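Local coordinates for protein ureidoglycolate hydrolase (Arabidopsis thaliana, PDB 4PXE) that hydrolyses (S)-ureidoglycolate to glyoxylate, ammonium and carbon dioxide as a manganese-dependent homodimeric amidohydrolase of the peptidase M20 family, in plant purine breakdown, at residues Glu311-Asn315 / Gln344-Ala348; Gly223-Ala227 / Leu349-Ile355. Residue numbers count along the deposited sequence, not the author numbering.

Interaction 1. Residues Glu311-Asn315 / Gln344-Ala348; sequences EARRN and QDPPA
A folded-back arginine ties a helix to an extended chain where the first turn of helix 311-332 meets Q344-A348. The helix (near -60/-45) bonds N315 N to E311 O at 2.9 Å; Q344-A348 runs extended, P346 and P347 being polyproline-II-like (about -75/163). CA atoms pair E311 with P346 at 6.3 Å and N315 with Q344 at 8.2 Å. R314 starts t, but chi2 of -91° and chi3 of -39° bend its guanidinium beside N315. There R314 NE and NH2 reach N315 OD1 at 2.8 and 2.9 Å, while NH1 donates to D345 O at 2.9 Å and NH2 more weakly at 3.3 Å. Q344 (t, t) lays CG over one guanidinium face, 3.5 Å from R314 NH2, and sends NE2 to N315 OD1 (2.8 Å; N315 chi1 m). E311 (t, t) rests OE1 3.5 Å from P347 CD and OE2 3.6 Å from P346 CB. The D345 carboxylate forms a salt bridge with R150. The contact joins the start of helix 311-332, in the dimerization region, to the chain leaving that region after strand 335-344. N315 OD1 thus accepts three hydrogen bonds, and the guanidinium bonds here to two neutral oxygens, N315 OD1 and D345 O.

Interaction 2. Residues Gly223-Ala227 / Leu349-Ile355; sequences GVVTA and LSDKLVI
Just before helix 352-364, the short strand 348-349 bridges to strand 222-239, and G223-A227 against L349-I355 is a worked case of such a join. The strand is extended except at T226 (-104/-18). A227 and L349 form an antiparallel non-hydrogen-bonded pair, CA atoms 4.3 Å apart, and A227 CB meets L349 CD2 at 3.9 Å. Next along, S350 N donates to T226 O at 2.9 Å, and S350 OG (chi1 m) donates to V225 O at 2.7 Å. T226 O also accepts a hydrogen bond from a water at 2.8 Å; the same water donates to S350 O (2.8 Å) and accepts from K352 NZ (2.6 Å). D351 N-caps helix 352-364: OD1 receives V354 N at 3.1 Å and, weakly, L353 N at 2.9 Å, while D351 O receives I355 N at 3.0 Å. I355 (m, t) adds apolar packing, CG2 3.8 Å from V224 CG1 and CD1 4.2 Å from T226 CG2. S350 thus serves two consecutive carbonyls, V225 O through OG and T226 O through N, and the water adds a second bond to T226 O.

Overall arrangement
Taken together, the two contacts trace one continuous run of chain, Q344 to I355, as it passes from strand 335-344 to helix 352-364 alongside strand 222-239. Their centres are 18 Å apart, but they meet where A348 O packs 3.4 Å from A227 CB. Interaction 1 falls within the sequence interval between the two segments of interaction 2, so the longer-range contact brackets the shorter. Both approach the active site without forming it: the R314 side chain is about 5 Å from that of substrate-binding R307, and the D345 side chain about 10 Å from bound glyoxylate, whereas the V225 side chain lies about 6 Å from that of H378 and about 12 Å from manganese.

Interaction 1. Residues Glu311-Asn315 / Gln344-Ala348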
ATOM      1  N   GLU A 311     -17.842  10.909 -25.283  1.00 19.42           N
ATOM      2  CA  GLU A 311     -17.341  11.858 -24.288  1.00 19.28           C
ATOM      3  C   GLU A 311     -18.414  12.277 -23.278  1.00 22.26           C
ATOM      4  O   GLU A 311     -18.175  12.292 -22.066  1.00 19.20           O
ATOM      5  CB  GLU A 311     -16.752  13.085 -24.987  1.00 22.37           C
ATOM      6  CG  GLU A 311     -15.972  14.033 -24.085  1.00 23.90           C
ATOM      7  CD  GLU A 311     -15.307  15.164 -24.866  1.00 27.06           C
ATOM      8  OE1 GLU A 311     -15.521  15.247 -26.095  1.00 30.57           O
ATOM      9  OE2 GLU A 311     -14.567  15.963 -24.256  1.00 32.80           O
ATOM     10  N   ALA A 312     -19.606  12.591 -23.769  1.00 19.92           N
ATOM     11  CA  ALA A 312     -20.698  12.997 -22.887  1.00 21.70           C
ATOM     12  C   ALA A 312     -21.088  11.909 -21.878  1.00 19.78           C
ATOM     13  O   ALA A 312     -21.338  12.198 -20.699  1.00 20.25           O
ATOM     14  CB  ALA A 312     -21.919  13.430 -23.718  1.00 23.78           C
ATOM     15  N   ARG A 313     -21.145  10.663 -22.334  1.00 20.64           N
ATOM     16  CA  ARG A 313     -21.473   9.538 -21.466  1.00 20.93           C
ATOM     17  C   ARG A 313     -20.398   9.377 -20.383  1.00 19.48           C
ATOM     18  O   ARG A 313     -20.709   9.153 -19.203  1.00 19.26           O
ATOM     19  CB  ARG A 313     -21.578   8.265 -22.299  1.00 22.17           C
ATOM     20  CG  ARG A 313     -22.524   7.216 -21.763  1.00 25.55           C
ATOM     21  CD  ARG A 313     -23.042   6.341 -22.892  1.00 22.11           C
ATOM     22  NE  ARG A 313     -21.957   5.823 -23.722  1.00 23.39           N
ATOM     23  CZ  ARG A 313     -22.105   5.381 -24.969  1.00 24.98           C
ATOM     24  NH1 ARG A 313     -23.303   5.383 -25.543  1.00 27.05           N
ATOM     25  NH2 ARG A 313     -21.055   4.931 -25.644  1.00 21.71           N
ATOM     26  N   ARG A 314     -19.139   9.505 -20.797  1.00 20.00           N
ATOM     27  CA  ARG A 314     -17.989   9.466 -19.886  1.00 19.19           C
ATOM     28  C   ARG A 314     -18.123  10.550 -18.813  1.00 17.40           C
ATOM     29  O   ARG A 314     -17.980  10.279 -17.617  1.00 18.43           O
ATOM     30  CB  ARG A 314     -16.701   9.671 -20.688  1.00 19.14           C
ATOM     31  CG  ARG A 314     -15.395   9.248 -20.007  1.00 21.00           C
ATOM     32  CD  ARG A 314     -14.718  10.362 -19.225  1.00 20.56           C
ATOM     33  NE  ARG A 314     -14.772  11.679 -19.854  1.00 17.76           N
ATOM     34  CZ  ARG A 314     -13.845  12.180 -20.665  1.00 17.51           C
ATOM     35  NH1 ARG A 314     -12.774  11.470 -21.008  1.00 17.45           N
ATOM     36  NH2 ARG A 314     -13.994  13.405 -21.156  1.00 21.45           N
ATOM     37  N   ASN A 315     -18.400  11.775 -19.243  1.00 18.04           N
ATOM     38  CA  ASN A 315     -18.535  12.902 -18.328  1.00 19.66           C
ATOM     39  C   ASN A 315     -19.663  12.726 -17.323  1.00 18.85           C
ATOM     40  O   ASN A 315     -19.520  13.132 -16.172  1.00 19.85           O
ATOM     41  CB  ASN A 315     -18.691  14.217 -19.107  1.00 21.33           C
ATOM     42  CG  ASN A 315     -17.429  14.605 -19.850  1.00 22.43           C
ATOM     43  OD1 ASN A 315     -16.359  14.031 -19.618  1.00 21.35           O
ATOM     44  ND2 ASN A 315     -17.534  15.592 -20.740  1.00 22.93           N
ATOM     45  N   GLN A 344      -9.148  14.815 -18.060  1.00 17.23           N
ATOM     46  CA  GLN A 344     -10.456  14.538 -18.611  1.00 17.25           C
ATOM     47  C   GLN A 344     -10.353  14.930 -20.071  1.00 19.65           C
ATOM     48  O   GLN A 344     -10.617  16.073 -20.435  1.00 22.35           O
ATOM     49  CB  GLN A 344     -11.516  15.378 -17.898  1.00 20.26           C
ATOM     50  CG  GLN A 344     -12.941  15.058 -18.262  1.00 21.73           C
ATOM     51  CD  GLN A 344     -13.933  15.839 -17.419  1.00 28.33           C
ATOM     52  OE1 GLN A 344     -13.544  16.593 -16.526  1.00 30.81           O
ATOM     53  NE2 GLN A 344     -15.217  15.661 -17.696  1.00 31.37           N
ATOM     54  N   ASP A 345      -9.932  13.982 -20.899  1.00 17.42           N
ATOM     55  CA  ASP A 345      -9.535  14.295 -22.259  1.00 18.07           C
ATOM     56  C   ASP A 345     -10.595  13.860 -23.255  1.00 17.18           C
ATOM     57  O   ASP A 345     -11.310  12.899 -23.026  1.00 17.05           O
ATOM     58  CB  ASP A 345      -8.206  13.603 -22.571  1.00 17.26           C
ATOM     59  CG  ASP A 345      -7.118  13.974 -21.579  1.00 18.62           C
ATOM     60  OD1 ASP A 345      -6.609  13.064 -20.899  1.00 19.47           O
ATOM     61  OD2 ASP A 345      -6.780  15.173 -21.480  1.00 22.09           O
ATOM     62  N   PRO A 346     -10.693  14.581 -24.383  1.00 17.61           N
ATOM     63  CA  PRO A 346     -11.626  14.198 -25.443  1.00 17.47           C
ATOM     64  C   PRO A 346     -11.104  13.006 -26.235  1.00 16.72           C
ATOM     65  O   PRO A 346      -9.917  12.703 -26.173  1.00 18.51           O
ATOM     66  CB  PRO A 346     -11.661  15.450 -26.329  1.00 17.93           C
ATOM     67  CG  PRO A 346     -10.318  16.071 -26.141  1.00 19.05           C
ATOM     68  CD  PRO A 346      -9.978  15.833 -24.687  1.00 19.17           C
ATOM     69  N   PRO A 347     -11.992  12.330 -26.971  1.00 17.23           N
ATOM     70  CA  PRO A 347     -11.522  11.291 -27.891  1.00 17.23           C
ATOM     71  C   PRO A 347     -10.842  11.944 -29.087  1.00 19.62           C
ATOM     72  O   PRO A 347     -10.973  13.156 -29.282  1.00 19.38           O
ATOM     73  CB  PRO A 347     -12.816  10.607 -28.320  1.00 18.63           C
ATOM     74  CG  PRO A 347     -13.857  11.671 -28.208  1.00 21.52           C
ATOM     75  CD  PRO A 347     -13.449  12.546 -27.064  1.00 19.12           C
ATOM     76  N   ALA A 348     -10.100  11.170 -29.871  1.00 16.99           N
ATOM     77  CA  ALA A 348      -9.557  11.693 -31.124  1.00 18.32           C
ATOM     78  C   ALA A 348      -9.937  10.813 -32.299  1.00 20.53           C
ATOM     79  O   ALA A 348     -10.137   9.611 -32.154  1.00 18.01           O
ATOM     80  CB  ALA A 348      -8.055  11.852 -31.050  1.00 21.83           C
TER

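Interaction 2. Residues Gly223-Ala227 / Leu349-Ile355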
ATOM      1  N   GLY A 223      -5.581  -4.215 -37.650  1.00 12.78           N
ATOM      2  CA  GLY A 223      -6.638  -3.264 -37.353  1.00 13.95           C
ATOM      3  C   GLY A 223      -6.242  -1.865 -37.786  1.00 13.80           C
ATOM      4  O   GLY A 223      -5.160  -1.377 -37.448  1.00 14.55           O
ATOM      5  N   VAL A 224      -7.097  -1.226 -38.572  1.00 14.37           N
ATOM      6  CA  VAL A 224      -6.862   0.156 -38.946  1.00 15.58           C
ATOM      7  C   VAL A 224      -7.679   1.019 -38.001  1.00 13.22           C
ATOM      8  O   VAL A 224      -8.910   0.995 -38.025  1.00 14.81           O
ATOM      9  CB  VAL A 224      -7.239   0.405 -40.413  1.00 15.76           C
ATOM     10  CG1 VAL A 224      -7.054   1.868 -40.770  1.00 17.12           C
ATOM     11  CG2 VAL A 224      -6.411  -0.497 -41.330  1.00 16.88           C
ATOM     12  N   VAL A 225      -6.989   1.738 -37.120  1.00 14.05           N
ATOM     13  CA  VAL A 225      -7.670   2.413 -36.017  1.00 14.32           C
ATOM     14  C   VAL A 225      -8.280   3.737 -36.471  1.00 13.59           C
ATOM     15  O   VAL A 225      -7.592   4.575 -37.051  1.00 17.14           O
ATOM     16  CB  VAL A 225      -6.698   2.655 -34.850  1.00 13.98           C
ATOM     17  CG1 VAL A 225      -7.361   3.479 -33.739  1.00 14.79           C
ATOM     18  CG2 VAL A 225      -6.194   1.324 -34.318  1.00 14.78           C
ATOM     19  N   THR A 226      -9.562   3.928 -36.187  1.00 14.48           N
ATOM     20  CA  THR A 226     -10.263   5.116 -36.671  1.00 15.95           C
ATOM     21  C   THR A 226     -10.498   6.186 -35.601  1.00 17.95           C
ATOM     22  O   THR A 226     -10.765   7.343 -35.915  1.00 16.38           O
ATOM     23  CB  THR A 226     -11.621   4.740 -37.277  1.00 16.91           C
ATOM     24  OG1 THR A 226     -12.465   4.206 -36.255  1.00 19.21           O
ATOM     25  CG2 THR A 226     -11.453   3.698 -38.391  1.00 19.37           C
ATOM     26  N   ALA A 227     -10.407   5.799 -34.334  1.00 14.73           N
ATOM     27  CA  ALA A 227     -10.648   6.725 -33.241  1.00 14.29           C
ATOM     28  C   ALA A 227     -10.085   6.125 -31.966  1.00 14.79           C
ATOM     29  O   ALA A 227      -9.871   4.917 -31.884  1.00 14.87           O
ATOM     30  CB  ALA A 227     -12.148   6.985 -33.081  1.00 17.23           C
ATOM     31  N   LEU A 349     -10.035  11.433 -33.468  1.00 19.92           N
ATOM     32  CA  LEU A 349     -10.288  10.715 -34.711  1.00 19.79           C
ATOM     33  C   LEU A 349      -8.996  10.603 -35.515  1.00 17.71           C
ATOM     34  O   LEU A 349      -8.230  11.560 -35.612  1.00 19.05           O
ATOM     35  CB  LEU A 349     -11.335  11.461 -35.548  1.00 21.56           C
ATOM     36  CG  LEU A 349     -12.785  11.451 -35.061  1.00 28.18           C
ATOM     37  CD1 LEU A 349     -13.622  12.423 -35.882  1.00 33.99           C
ATOM     38  CD2 LEU A 349     -13.364  10.056 -35.146  1.00 28.70           C
ATOM     39  N   SER A 350      -8.746   9.431 -36.093  1.00 15.37           N
ATOM     40  CA  SER A 350      -7.619   9.289 -37.010  1.00 15.15           C
ATOM     41  C   SER A 350      -7.877  10.051 -38.304  1.00 16.74           C
ATOM     42  O   SER A 350      -9.022  10.206 -38.725  1.00 17.35           O
ATOM     43  CB  SER A 350      -7.381   7.824 -37.333  1.00 14.63           C
ATOM     44  OG  SER A 350      -7.253   7.092 -36.126  1.00 16.85           O
ATOM     45  N   ASP A 351      -6.804  10.514 -38.921  1.00 15.43           N
ATOM     46  CA  ASP A 351      -6.892  11.254 -40.178  1.00 16.17           C
ATOM     47  C   ASP A 351      -7.353  10.326 -41.300  1.00 17.76           C
ATOM     48  O   ASP A 351      -6.882   9.190 -41.426  1.00 16.04           O
ATOM     49  CB  ASP A 351      -5.542  11.877 -40.496  1.00 15.98           C
ATOM     50  CG  ASP A 351      -5.550  12.648 -41.793  1.00 18.44           C
ATOM     51  OD1 ASP A 351      -5.345  12.019 -42.858  1.00 20.44           O
ATOM     52  OD2 ASP A 351      -5.768  13.877 -41.741  1.00 20.83           O
ATOM     53  N   LYS A 352      -8.284  10.806 -42.117  1.00 17.29           N
ATOM     54  CA  LYS A 352      -8.897   9.955 -43.134  1.00 18.49           C
ATOM     55  C   LYS A 352      -7.941   9.528 -44.252  1.00 17.26           C
ATOM     56  O   LYS A 352      -8.081   8.433 -44.796  1.00 17.44           O
ATOM     57  CB  LYS A 352     -10.141  10.624 -43.715  1.00 18.55           C
ATOM     58  CG  LYS A 352     -11.205  10.943 -42.666  1.00 18.06           C
ATOM     59  CD  LYS A 352     -11.616   9.709 -41.868  1.00 19.44           C
ATOM     60  CE  LYS A 352     -12.780  10.019 -40.941  1.00 23.76           C
ATOM     61  NZ  LYS A 352     -13.167   8.818 -40.147  1.00 23.93           N
ATOM     62  N   LEU A 353      -6.977  10.372 -44.596  1.00 15.18           N
ATOM     63  CA  LEU A 353      -6.000   9.990 -45.619  1.00 16.10           C
ATOM     64  C   LEU A 353      -4.950   9.046 -45.042  1.00 17.41           C
ATOM     65  O   LEU A 353      -4.389   8.231 -45.761  1.00 17.51           O
ATOM     66  CB  LEU A 353      -5.345  11.215 -46.257  1.00 19.29           C
ATOM     67  CG  LEU A 353      -6.339  12.144 -46.966  1.00 21.67           C
ATOM     68  CD1 LEU A 353      -5.595  13.252 -47.695  1.00 24.19           C
ATOM     69  CD2 LEU A 353      -7.263  11.377 -47.915  1.00 21.65           C
ATOM     70  N   VAL A 354      -4.691   9.148 -43.742  1.00 17.05           N
ATOM     71  CA  VAL A 354      -3.769   8.210 -43.104  1.00 17.28           C
ATOM     72  C   VAL A 354      -4.390   6.822 -43.057  1.00 16.00           C
ATOM     73  O   VAL A 354      -3.728   5.829 -43.395  1.00 16.30           O
ATOM     74  CB  VAL A 354      -3.345   8.683 -41.699  1.00 16.44           C
ATOM     75  CG1 VAL A 354      -2.604   7.563 -40.958  1.00 16.80           C
ATOM     76  CG2 VAL A 354      -2.487   9.947 -41.814  1.00 17.48           C
ATOM     77  N   ILE A 355      -5.660   6.759 -42.669  1.00 16.52           N
ATOM     78  CA  ILE A 355      -6.442   5.528 -42.699  1.00 18.04           C
ATOM     79  C   ILE A 355      -6.409   4.899 -44.082  1.00 19.49           C
ATOM     80  O   ILE A 355      -6.190   3.702 -44.232  1.00 18.39           O
ATOM     81  CB  ILE A 355      -7.913   5.812 -42.327  1.00 18.02           C
ATOM     82  CG1 ILE A 355      -8.017   6.125 -40.830  1.00 20.94           C
ATOM     83  CG2 ILE A 355      -8.807   4.641 -42.731  1.00 20.27           C
ATOM     84  CD1 ILE A 355      -9.370   6.670 -40.414  1.00 20.03           C
TER
HETATM   85  O   HOH W   1     -11.272   8.665 -38.301  1.00 17.94           O